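Local structure of 3-oxoacyl-[acyl-carrier-protein] synthase, mitochondrial (Arabidopsis thaliana, 2IX4) at residues 315-319 with 368-372. The protein catalyses the condensation steps of mitochondrial fatty acid synthesis, lengthening acyl chains by two carbons taken from malonyl-ACP. Residues are numbered along the deposited sequence; the frame is centred on the assembly and turned at random.
Sequences DYVNA and EAIFS. With K (potassium ion), chain D.
Asn318 and Glu368 meet across a potassium ion, a worked example of how a buried cation can join a strand to a helix. Asn318 directs its CB toward helix 364-378, and a chi1 of -174° sets CG opposite the backbone N, beside the carbonyl carbon. CB of Asn318 lies 3.6 Å from OG of Ser372, a hydroxyl turned back to O of Glu368, one helical turn earlier. Next, CG of Asn318 comes 4.1 Å from CB of Glu368, the amide and carboxylate planes 37° apart. At the tip the branches part. OD1 of Asn318 binds the potassium ion at 2.9 Å and rests 3.4 Å from CB of Glu368. ND2 of Asn318 donates to OH of Tyr316 at 3.0 Å, a bent bond whose acceptor lies 26° out of the amide plane; with the metal bond it settles which way round the amide sits. That hydroxyl also bonds to Ser351. In the five-layered thiolase fold, helix 364-378 belongs to the central helical layer, packed nearly antiparallel on strand 316-318. Glu368 extends to put its OE1 2.7 Å from the potassium ion, while OE2 forms a salt bridge with Lys354. Were Asn318 an alanine, the ion would probably lose its side-chain ligand, keeping that residue's backbone O, and the Tyr316 hydroxyl its amide donor. O of Asn318, a longer contact from O of Ala319, and Ser414 and Asn415 complete the site, close to the predicted catalytic His320 and His359.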
loop_
_atom_site.group_PDB
_atom_site.type_symbol
_atom_site.label_atom_id
_atom_site.label_comp_id
_atom_site.label_asym_id
_atom_site.label_seq_id
_atom_site.Cartn_x
_atom_site.Cartn_y
_atom_site.Cartn_z
ATOM N N ASP A 315 8.529 28.992 -4.797
ATOM C CA ASP A 315 9.485 29.621 -3.892
ATOM C C ASP A 315 10.485 28.634 -3.298
ATOM O O ASP A 315 11.679 28.933 -3.221
ATOM C CB ASP A 315 8.751 30.369 -2.774
ATOM C CG ASP A 315 8.013 31.596 -3.276
ATOM O OD1 ASP A 315 8.337 32.100 -4.372
ATOM O OD2 ASP A 315 7.106 32.066 -2.565
ATOM N N TYR A 316 9.995 27.467 -2.879
ATOM C CA TYR A 316 10.830 26.476 -2.197
ATOM C C TYR A 316 10.576 25.046 -2.675
ATOM O O TYR A 316 9.432 24.631 -2.843
ATOM C CB TYR A 316 10.655 26.569 -0.672
ATOM C CG TYR A 316 11.355 25.462 0.093
ATOM C CD1 TYR A 316 12.747 25.333 0.056
ATOM C CD2 TYR A 316 10.628 24.544 0.852
ATOM C CE1 TYR A 316 13.398 24.313 0.748
ATOM C CE2 TYR A 316 11.269 23.521 1.553
ATOM C CZ TYR A 316 12.656 23.413 1.493
ATOM O OH TYR A 316 13.304 22.408 2.177
ATOM N N VAL A 317 11.658 24.308 -2.901
ATOM C CA VAL A 317 11.576 22.889 -3.227
ATOM C C VAL A 317 12.311 22.080 -2.156
ATOM O O VAL A 317 13.511 22.258 -1.945
ATOM C CB VAL A 317 12.155 22.578 -4.636
ATOM C CG1 VAL A 317 12.263 21.072 -4.869
ATOM C CG2 VAL A 317 11.304 23.222 -5.727
ATOM N N ASN A 318 11.577 21.215 -1.461
ATOM C CA ASN A 318 12.199 20.240 -0.580
ATOM C C ASN A 318 12.513 18.994 -1.401
ATOM O O ASN A 318 11.618 18.208 -1.718
ATOM C CB ASN A 318 11.306 19.939 0.629
ATOM C CG ASN A 318 11.980 19.033 1.649
ATOM O OD1 ASN A 318 12.027 17.815 1.472
ATOM N ND2 ASN A 318 12.486 19.619 2.728
ATOM N N ALA A 319 13.784 18.839 -1.767
ATOM C CA ALA A 319 14.234 17.756 -2.646
ATOM C C ALA A 319 14.164 16.395 -1.963
ATOM O O ALA A 319 14.188 16.308 -0.729
ATOM C CB ALA A 319 15.654 18.029 -3.135
ATOM N N GLU A 368 8.444 15.363 5.147
ATOM C CA GLU A 368 8.976 16.430 4.310
ATOM C C GLU A 368 7.884 17.326 3.714
ATOM O O GLU A 368 8.139 18.489 3.393
ATOM C CB GLU A 368 9.908 15.840 3.253
ATOM C CG GLU A 368 11.191 15.293 3.878
ATOM C CD GLU A 368 11.906 14.252 3.036
ATOM O OE1 GLU A 368 11.651 14.158 1.810
ATOM O OE2 GLU A 368 12.748 13.528 3.609
ATOM N N ALA A 369 6.665 16.796 3.599
ATOM C CA ALA A 369 5.505 17.613 3.248
ATOM C C ALA A 369 5.186 18.574 4.392
ATOM O O ALA A 369 4.844 19.730 4.161
ATOM C CB ALA A 369 4.299 16.735 2.923
ATOM N N ILE A 370 5.307 18.085 5.623
ATOM C CA ILE A 370 5.143 18.919 6.813
ATOM C C ILE A 370 6.183 20.043 6.843
ATOM O O ILE A 370 5.843 21.196 7.117
ATOM C CB ILE A 370 5.164 18.066 8.112
ATOM C CG1 ILE A 370 3.915 17.176 8.165
ATOM C CG2 ILE A 370 5.252 18.953 9.360
ATOM C CD1 ILE A 370 3.932 16.082 9.237
ATOM N N PHE A 371 7.438 19.711 6.530
ATOM C CA PHE A 371 8.501 20.714 6.437
ATOM C C PHE A 371 8.168 21.788 5.397
ATOM O O PHE A 371 8.411 22.976 5.627
ATOM C CB PHE A 371 9.862 20.075 6.110
ATOM C CG PHE A 371 10.434 19.220 7.218
ATOM C CD1 PHE A 371 11.425 18.281 6.934
ATOM C CD2 PHE A 371 9.992 19.348 8.535
ATOM C CE1 PHE A 371 11.966 17.481 7.940
ATOM C CE2 PHE A 371 10.525 18.552 9.546
ATOM C CZ PHE A 371 11.515 17.615 9.248
ATOM N N SER A 372 7.611 21.360 4.264
ATOM C CA SER A 372 7.198 22.264 3.189
ATOM C C SER A 372 6.033 23.172 3.603
ATOM O O SER A 372 6.030 24.364 3.292
ATOM C CB SER A 372 6.839 21.467 1.932
ATOM O OG SER A 372 7.944 20.689 1.499
HETATM K K K D . 10.995 15.799 -0.258
#